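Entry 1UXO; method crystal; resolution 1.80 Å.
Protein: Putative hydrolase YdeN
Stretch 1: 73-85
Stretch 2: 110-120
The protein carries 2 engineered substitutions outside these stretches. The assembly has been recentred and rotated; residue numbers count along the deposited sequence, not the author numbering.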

# COMPACT_ATOMS: atom_id res chain seq x y z
N SER A 73 -4.87 2.94 0.09
CA SER A 73 -5.22 4.35 0.11
C SER A 73 -4.12 5.20 0.77
O SER A 73 -2.95 5.17 0.30
CB SER A 73 -6.64 4.49 0.70
OG SER A 73 -7.17 5.78 0.40
N LEU A 74 -4.43 5.86 1.89
CA LEU A 74 -3.41 6.70 2.60
C LEU A 74 -2.16 5.97 3.02
O LEU A 74 -1.06 6.56 3.08
CB LEU A 74 -4.02 7.42 3.80
CG LEU A 74 -3.20 8.54 4.43
CD1 LEU A 74 -3.02 9.78 3.47
CD2 LEU A 74 -3.82 8.96 5.80
N GLY A 75 -2.24 4.66 3.23
CA GLY A 75 -1.04 3.89 3.54
C GLY A 75 -0.02 3.91 2.43
O GLY A 75 1.17 3.69 2.67
N CYS A 76 -0.50 4.08 1.21
CA CYS A 76 0.37 4.17 0.03
C CYS A 76 1.39 5.32 0.09
O CYS A 76 2.60 5.02 0.05
CB CYS A 76 -0.45 4.13 -1.26
SG CYS A 76 -1.47 2.64 -1.42
N PRO A 77 0.96 6.59 0.15
CA PRO A 77 1.96 7.66 0.22
C PRO A 77 2.81 7.57 1.48
O PRO A 77 3.98 7.94 1.48
CB PRO A 77 1.13 8.95 0.16
CG PRO A 77 -0.29 8.54 0.58
CD PRO A 77 -0.40 7.15 0.02
N ALA A 78 2.25 7.01 2.54
CA ALA A 78 3.02 6.79 3.72
C ALA A 78 4.20 5.84 3.51
O ALA A 78 5.33 6.18 3.85
CB ALA A 78 2.13 6.29 4.86
N ILE A 79 3.95 4.71 2.90
CA ILE A 79 5.06 3.78 2.70
C ILE A 79 6.02 4.34 1.60
O ILE A 79 7.20 4.06 1.65
CB ILE A 79 4.60 2.33 2.39
CG1 ILE A 79 3.78 2.21 1.15
CG2 ILE A 79 3.95 1.63 3.63
CD1 ILE A 79 3.72 0.63 0.70
N LEU A 80 5.52 5.15 0.66
CA LEU A 80 6.41 5.78 -0.33
C LEU A 80 7.40 6.75 0.37
O LEU A 80 8.63 6.75 0.09
CB LEU A 80 5.63 6.53 -1.45
CG LEU A 80 4.79 5.65 -2.37
CD1 LEU A 80 3.98 6.50 -3.31
CD2 LEU A 80 5.62 4.63 -3.09
N ARG A 81 6.89 7.55 1.28
CA ARG A 81 7.76 8.42 2.06
C ARG A 81 8.73 7.63 2.91
O ARG A 81 9.88 8.03 3.08
CB ARG A 81 6.97 9.36 2.90
CG ARG A 81 6.24 10.39 2.12
CD ARG A 81 7.24 11.42 1.50
NE ARG A 81 6.50 12.41 0.78
CZ ARG A 81 6.96 13.15 -0.20
NH1 ARG A 81 8.23 13.07 -0.60
NH2 ARG A 81 6.09 13.98 -0.77
N PHE A 82 8.25 6.54 3.50
CA PHE A 82 9.10 5.64 4.29
C PHE A 82 10.25 5.10 3.47
O PHE A 82 11.42 5.12 3.92
CB PHE A 82 8.21 4.53 4.85
CG PHE A 82 8.88 3.61 5.77
CD1 PHE A 82 9.39 4.04 6.98
CD2 PHE A 82 8.97 2.25 5.43
CE1 PHE A 82 10.02 3.11 7.84
CE2 PHE A 82 9.58 1.32 6.30
CZ PHE A 82 10.10 1.77 7.50
N LEU A 83 9.97 4.60 2.27
CA LEU A 83 11.03 4.02 1.43
C LEU A 83 12.00 5.07 0.99
O LEU A 83 13.19 4.77 0.84
CB LEU A 83 10.45 3.37 0.19
CG LEU A 83 9.52 2.19 0.47
CD1 LEU A 83 8.93 1.82 -0.86
CD2 LEU A 83 10.30 1.04 1.05
N GLU A 84 11.55 6.32 0.78
CA GLU A 84 12.49 7.38 0.37
C GLU A 84 13.61 7.55 1.36
O GLU A 84 14.73 7.84 0.97
CB GLU A 84 11.84 8.76 0.31
CG GLU A 84 11.09 9.05 -0.90
CD GLU A 84 10.58 10.50 -0.93
OE1 GLU A 84 10.16 11.03 0.12
OE2 GLU A 84 10.62 11.11 -2.01
N HIS A 85 13.30 7.41 2.64
CA HIS A 85 14.29 7.69 3.67
C HIS A 85 14.95 6.43 4.27
O HIS A 85 15.73 6.53 5.19
CB HIS A 85 13.63 8.56 4.76
CG HIS A 85 13.44 9.98 4.34
ND1 HIS A 85 12.50 10.81 4.91
CD2 HIS A 85 14.04 10.72 3.35
CE1 HIS A 85 12.55 12.00 4.32
NE2 HIS A 85 13.47 11.98 3.37
N MSE A 110 -7.57 17.53 4.16
CA MSE A 110 -7.05 17.35 5.51
C MSE A 110 -5.87 16.38 5.59
O MSE A 110 -5.14 16.34 6.59
CB MSE A 110 -8.16 16.79 6.42
CG MSE A 110 -8.92 15.49 5.85
SE MSE A 110 -9.95 14.77 7.35
CE MSE A 110 -8.51 14.18 8.75
N LEU A 111 -5.69 15.58 4.54
CA LEU A 111 -4.62 14.59 4.46
C LEU A 111 -3.46 15.05 3.59
O LEU A 111 -2.55 14.26 3.28
CB LEU A 111 -5.22 13.27 3.92
CG LEU A 111 -6.46 12.64 4.58
CD1 LEU A 111 -6.81 11.29 3.89
CD2 LEU A 111 -6.22 12.43 6.07
N ASP A 112 -3.46 16.33 3.18
CA ASP A 112 -2.45 16.84 2.28
C ASP A 112 -1.03 16.68 2.72
O ASP A 112 -0.15 16.59 1.87
CB ASP A 112 -2.69 18.33 1.93
CG ASP A 112 -3.74 18.54 0.87
OD1 ASP A 112 -4.26 17.59 0.25
OD2 ASP A 112 -4.12 19.73 0.56
N GLU A 113 -0.78 16.59 4.02
CA GLU A 113 0.58 16.52 4.46
C GLU A 113 1.25 15.22 4.03
O GLU A 113 2.46 15.18 3.92
CB GLU A 113 0.71 16.74 5.97
CG GLU A 113 0.35 15.60 6.83
CD GLU A 113 0.56 15.94 8.29
OE1 GLU A 113 0.40 17.14 8.68
OE2 GLU A 113 0.87 15.04 9.03
N PHE A 114 0.46 14.18 3.76
CA PHE A 114 1.01 12.87 3.37
C PHE A 114 1.60 12.88 1.94
O PHE A 114 2.43 12.05 1.64
CB PHE A 114 -0.06 11.81 3.49
CG PHE A 114 -0.22 11.27 4.89
CD1 PHE A 114 0.30 10.04 5.23
CD2 PHE A 114 -0.84 12.02 5.87
CE1 PHE A 114 0.14 9.56 6.48
CE2 PHE A 114 -0.98 11.57 7.11
CZ PHE A 114 -0.50 10.33 7.44
N THR A 115 1.14 13.80 1.10
CA THR A 115 1.55 13.90 -0.30
C THR A 115 2.14 15.23 -0.71
O THR A 115 2.48 15.42 -1.88
CB THR A 115 0.35 13.61 -1.24
OG1 THR A 115 -0.73 14.52 -0.94
CG2 THR A 115 -0.20 12.23 -1.01
N GLN A 116 2.31 16.16 0.19
CA GLN A 116 2.85 17.42 -0.25
C GLN A 116 4.35 17.21 -0.49
O GLN A 116 5.01 16.48 0.26
CB GLN A 116 2.53 18.55 0.72
CG GLN A 116 3.51 18.78 1.72
CD GLN A 116 3.10 19.89 2.69
OE1 GLN A 116 3.31 19.75 3.88
NE2 GLN A 116 2.46 20.94 2.19
N GLY A 117 4.77 17.74 -1.61
CA GLY A 117 6.14 17.68 -2.06
C GLY A 117 6.30 16.53 -3.06
O GLY A 117 5.61 15.54 -2.99
N SER A 118 7.21 16.70 -3.99
CA SER A 118 7.59 15.61 -4.90
C SER A 118 8.23 14.42 -4.19
O SER A 118 8.79 14.51 -3.13
CB SER A 118 8.52 16.11 -5.98
OG SER A 118 7.90 17.12 -6.69
N PHE A 119 8.10 13.27 -4.82
CA PHE A 119 8.70 12.03 -4.36
C PHE A 119 9.96 11.75 -5.25
O PHE A 119 9.98 12.05 -6.44
CB PHE A 119 7.68 10.87 -4.54
CG PHE A 119 6.53 10.93 -3.60
CD1 PHE A 119 6.50 10.08 -2.49
CD2 PHE A 119 5.50 11.87 -3.75
CE1 PHE A 119 5.47 10.14 -1.55
CE2 PHE A 119 4.47 11.94 -2.81
CZ PHE A 119 4.43 11.05 -1.71
N ASP A 120 10.95 11.09 -4.68
CA ASP A 120 12.12 10.63 -5.40
C ASP A 120 11.75 9.25 -6.01
O ASP A 120 11.84 8.20 -5.40
CB ASP A 120 13.29 10.52 -4.46
CG ASP A 120 14.58 10.04 -5.14
OD1 ASP A 120 14.59 9.59 -6.33
OD2 ASP A 120 15.67 10.02 -4.49
O HOH W 1 4.66 14.54 2.04

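Stretch 1 is mostly helix, running through Glu-84, with His-85 the first residue to leave helical angles. Stretch 2 is less regular. It opens in a 3-10 segment at Met-110 and Leu-111, and helical backbone angles continue through Phe-114 without the regular bonds. From Gln-116 onward the chain is extended. The two stretches run in the same general direction: the CA atoms of Pro-77 and Phe-114 lie 6.2 Å apart, those of Arg-81 and Phe-119 7.4 Å, and those of Glu-84 and Asp-120 6.6 Å. Together the stretches bury 596 Å².

The early part of the contact is apolar. Leu-74 points toward stretch 2 and sets its CD1 over one face of the Phe-114 ring, 3.9 Å from the ring centroid, in a CH-pi contact. The same Leu-74 CD1 reaches Leu-111 CD1 at 4.1 Å. Ala-78 CB meets the edge of the Phe-114 ring, 4.2 Å from Phe-114 CE1. Pro-77 sits between the two aromatic residues: its CG is 4.4 Å from Phe-114 CB, and its CB is 4.3 Å from Phe-119 CZ. Pro-77 CB also touches Thr-115 CG2 at 3.7 Å. Leu-80 CB packs against Phe-119 CE1 at 3.6 Å.

Arg-81 turns the contact polar. Its CA-to-CB bond points sideways, but the end of the side chain comes nearer to stretch 2. The guanidinium lies flat on the Phe-119 ring, with planes at 17° and centres 3.6 Å apart. CZ is almost directly above the ring centroid, so the positive charge faces the pi cloud. This stacking leaves the guanidinium edge free for hydrogen bonds. Arg-81 NH1 donates to Ser-118 O at 3.0 Å, and Arg-81 NH2 donates to Gly-117 O at 2.8 Å. Arg-81 NH2 is also 2.9 Å from Gln-116 O, but the angle is too poor for a hydrogen bond. Water 1 connects the two stretches here. It accepts a weak bond from Arg-81 NE at 3.1 Å and donates to Glu-113 O at 3.0 Å and to Gln-116 O at 2.7 Å.

Glu-84 follows one helical turn after Arg-81. Its OE1 forms a salt bridge with Arg-81 NH1 at 2.9 Å, which helps to hold the guanidinium in place. Its OE2 accepts a hydrogen bond from Asp-120 N at 2.7 Å. One carboxylate thus serves both its own helix and the opposing backbone. Asp-120 itself is the N-cap of the helix that follows.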